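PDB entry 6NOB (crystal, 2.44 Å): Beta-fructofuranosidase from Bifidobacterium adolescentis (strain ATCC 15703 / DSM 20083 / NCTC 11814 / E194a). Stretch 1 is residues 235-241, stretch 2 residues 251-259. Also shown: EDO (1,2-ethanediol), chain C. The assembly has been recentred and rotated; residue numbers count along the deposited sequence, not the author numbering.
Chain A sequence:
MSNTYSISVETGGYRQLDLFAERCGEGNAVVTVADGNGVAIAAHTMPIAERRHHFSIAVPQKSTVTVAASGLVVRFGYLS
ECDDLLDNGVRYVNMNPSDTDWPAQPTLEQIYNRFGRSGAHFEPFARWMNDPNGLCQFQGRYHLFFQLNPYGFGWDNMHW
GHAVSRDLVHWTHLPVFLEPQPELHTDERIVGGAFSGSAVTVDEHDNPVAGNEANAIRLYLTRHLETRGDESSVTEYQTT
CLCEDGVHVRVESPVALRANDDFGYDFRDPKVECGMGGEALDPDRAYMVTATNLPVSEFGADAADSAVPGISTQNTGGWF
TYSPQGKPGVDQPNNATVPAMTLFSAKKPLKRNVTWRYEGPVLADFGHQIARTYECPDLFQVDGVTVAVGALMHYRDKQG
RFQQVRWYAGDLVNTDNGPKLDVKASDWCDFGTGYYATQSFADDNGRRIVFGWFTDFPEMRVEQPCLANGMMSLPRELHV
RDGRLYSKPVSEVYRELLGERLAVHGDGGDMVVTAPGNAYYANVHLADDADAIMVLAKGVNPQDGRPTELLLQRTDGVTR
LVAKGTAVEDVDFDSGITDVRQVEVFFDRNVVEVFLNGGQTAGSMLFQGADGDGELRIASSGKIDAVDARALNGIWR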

# COMPACT_ATOMS: atom_id res chain seq x y z
N THR A 235 18.24 1.94 -12.97
CA THR A 235 17.91 3.17 -13.70
C THR A 235 16.48 3.55 -13.34
O THR A 235 15.53 2.97 -13.86
CB THR A 235 18.08 2.96 -15.20
OG1 THR A 235 19.38 2.43 -15.47
CG2 THR A 235 17.91 4.28 -15.95
N GLU A 236 16.33 4.53 -12.45
CA GLU A 236 15.01 5.00 -12.02
C GLU A 236 14.83 6.45 -12.41
O GLU A 236 15.74 7.27 -12.24
CB GLU A 236 14.84 4.82 -10.51
CG GLU A 236 14.62 3.36 -10.11
CD GLU A 236 14.32 3.18 -8.63
OE1 GLU A 236 14.69 4.06 -7.83
OE2 GLU A 236 13.72 2.14 -8.28
N TYR A 237 13.65 6.77 -12.95
CA TYR A 237 13.32 8.12 -13.40
C TYR A 237 11.81 8.31 -13.25
O TYR A 237 11.06 7.35 -13.11
CB TYR A 237 13.77 8.36 -14.84
CG TYR A 237 13.35 7.27 -15.81
CD1 TYR A 237 14.11 6.11 -15.96
CD2 TYR A 237 12.21 7.41 -16.58
CE1 TYR A 237 13.73 5.12 -16.84
CE2 TYR A 237 11.82 6.43 -17.47
CZ TYR A 237 12.58 5.28 -17.60
OH TYR A 237 12.21 4.29 -18.48
N GLN A 238 11.38 9.57 -13.28
CA GLN A 238 10.00 9.94 -13.02
C GLN A 238 9.31 10.36 -14.31
O GLN A 238 9.85 11.17 -15.08
CB GLN A 238 9.91 11.06 -11.99
CG GLN A 238 10.99 11.02 -10.93
CD GLN A 238 11.03 9.70 -10.18
OE1 GLN A 238 10.02 9.02 -10.04
NE2 GLN A 238 12.21 9.34 -9.69
N THR A 239 8.11 9.83 -14.54
CA THR A 239 7.32 10.12 -15.74
C THR A 239 5.94 10.62 -15.34
O THR A 239 5.55 10.57 -14.17
CB THR A 239 7.20 8.88 -16.64
OG1 THR A 239 6.35 7.91 -16.01
CG2 THR A 239 8.56 8.25 -16.89
N THR A 240 5.19 11.10 -16.33
CA THR A 240 3.83 11.58 -16.11
C THR A 240 2.91 11.02 -17.19
O THR A 240 3.35 10.67 -18.28
CB THR A 240 3.75 13.12 -16.10
OG1 THR A 240 2.52 13.53 -15.51
CG2 THR A 240 3.84 13.68 -17.51
N CYS A 241 1.63 10.95 -16.85
CA CYS A 241 0.59 10.54 -17.79
C CYS A 241 -0.75 10.97 -17.24
O CYS A 241 -0.87 11.34 -16.06
CB CYS A 241 0.64 9.03 -18.08
SG CYS A 241 0.40 7.95 -16.66
N VAL A 251 -0.84 8.92 -23.00
CA VAL A 251 0.59 8.83 -23.31
C VAL A 251 1.44 9.21 -22.10
O VAL A 251 1.11 10.14 -21.34
CB VAL A 251 0.92 9.70 -24.53
CG1 VAL A 251 0.46 11.14 -24.32
CG2 VAL A 251 2.41 9.64 -24.86
N GLU A 252 2.53 8.47 -21.91
CA GLU A 252 3.46 8.65 -20.80
C GLU A 252 4.78 9.19 -21.32
O GLU A 252 5.27 8.75 -22.36
CB GLU A 252 3.68 7.32 -20.07
CG GLU A 252 4.60 7.38 -18.86
CD GLU A 252 4.81 6.01 -18.21
OE1 GLU A 252 4.01 5.09 -18.49
OE2 GLU A 252 5.77 5.86 -17.43
N SER A 253 5.36 10.13 -20.58
CA SER A 253 6.60 10.80 -20.98
C SER A 253 7.35 11.25 -19.73
O SER A 253 6.72 11.59 -18.72
CB SER A 253 6.30 11.97 -21.92
OG SER A 253 5.79 13.10 -21.23
N PRO A 254 8.68 11.26 -19.76
CA PRO A 254 9.46 11.49 -18.54
C PRO A 254 9.53 12.96 -18.15
O PRO A 254 9.48 13.86 -18.99
CB PRO A 254 10.85 10.96 -18.90
CG PRO A 254 10.94 11.20 -20.37
CD PRO A 254 9.56 10.97 -20.91
N VAL A 255 9.67 13.19 -16.84
CA VAL A 255 9.65 14.54 -16.30
C VAL A 255 10.80 14.84 -15.35
O VAL A 255 11.13 16.02 -15.14
CB VAL A 255 8.30 14.83 -15.60
CG1 VAL A 255 7.15 14.68 -16.58
CG2 VAL A 255 8.12 13.93 -14.39
N ALA A 256 11.46 13.85 -14.74
CA ALA A 256 12.50 14.15 -13.76
C ALA A 256 13.52 13.02 -13.72
O ALA A 256 13.15 11.86 -13.48
CB ALA A 256 11.91 14.38 -12.37
N LEU A 257 14.78 13.35 -13.94
CA LEU A 257 15.90 12.43 -13.82
C LEU A 257 16.73 12.78 -12.59
O LEU A 257 16.58 13.86 -12.00
CB LEU A 257 16.78 12.45 -15.07
CG LEU A 257 16.06 12.48 -16.42
CD1 LEU A 257 17.08 12.54 -17.54
CD2 LEU A 257 15.16 11.26 -16.57
N ARG A 258 17.61 11.86 -12.20
CA ARG A 258 18.55 12.13 -11.12
C ARG A 258 19.37 13.38 -11.45
O ARG A 258 19.93 13.50 -12.54
CB ARG A 258 19.46 10.92 -10.90
CG ARG A 258 18.72 9.69 -10.39
CD ARG A 258 19.64 8.55 -10.00
NE ARG A 258 20.68 8.33 -10.99
CZ ARG A 258 21.99 8.39 -10.74
NH1 ARG A 258 22.42 8.64 -9.52
NH2 ARG A 258 22.85 8.18 -11.72
N ALA A 259 19.41 14.32 -10.50
CA ALA A 259 19.97 15.63 -10.78
C ALA A 259 21.47 15.57 -11.05
O ALA A 259 21.99 16.37 -11.83
CB ALA A 259 19.67 16.60 -9.64
C1 EDO C . 18.86 8.25 -14.83
O1 EDO C . 19.63 8.27 -13.63
C2 EDO C . 17.39 8.55 -14.55
O2 EDO C . 17.25 9.41 -13.40

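The shortest polar contact between the two stretches is made by side chains: Thr239 OG1 donates to Glu252 OE2 at 2.6 Å. Thr239 sets its hydroxyl with chi1 in the p well, while Glu252 is extended, t at both chi1 and chi2, so that its carboxylate reaches the threonine hydroxyl; the carboxylate is also hydrogen-bonded elsewhere in the structure.

The backbone supplies the remaining direct hydrogen bonds. Thr240 and Ser253 form a regular pair, with Thr240 N to Ser253 O at 2.9 Å and Ser253 N to Thr240 O at 3.1 Å. At the other pair, Gln238 N donates to Ala256 O at 2.9 Å, and Gln238 O receives two amides, Val255 N at 2.7 Å and Ala256 N at 3.1 Å. This forked acceptance marks a beta bulge: the register slips by one residue between Gln238 and Thr239, and Val255, with phi/psi of -131/-22, departs from extended geometry. Pro254 has no amide hydrogen to give, which suits its non-hydrogen-bonded position opposite Thr239, their CA atoms only 3.8 Å apart. A CA-H...O contact from Glu252 CA to Thr240 O, 3.2 Å, supplements the ladder.

A molecule of 1,2-ethanediol, probably from the crystallisation liquor, bridges the two stretches beyond Ala256, between Glu236 and Arg258. Its O2 donates to Glu236 O at 2.9 Å and accepts from Arg258 N at 2.8 Å, while its O1 accepts from Arg258 NE at 2.8 Å, near the plane of the guanidinium.

Packing fills in around these bonds, and 561 Å² is buried in all, counting both sides. Gln238, Thr240, Ser253 and Ala256 direct their side chains to one face of the sheet. There the small Ala256 leaves its CB against Gln238 CG at 3.8 Å, while the end of the glutamine leads away and its amide is hydrogen-bonded elsewhere in the structure. Val255 points toward the first strand, bringing its CG1 to 3.6 Å from Thr240 CG2; beta-branched Thr240 suits its extended backbone. The Thr240 hydroxyl is satisfied elsewhere in the structure, and its methyl serves the apolar contact. Cys241, buried and pointing toward the second stretch, sets its CB 4.0 Å from Glu252 CB.

Around Tyr237 the contact is more exposed. Leu257 CD2 lies 3.7 Å from Tyr237 CB, the end of the leucine coming nearer than its sideways CA-to-CB bond suggests, and Pro254 CB lies 4.5 Å from Tyr237 CD2, both obliquely disposed to the ring.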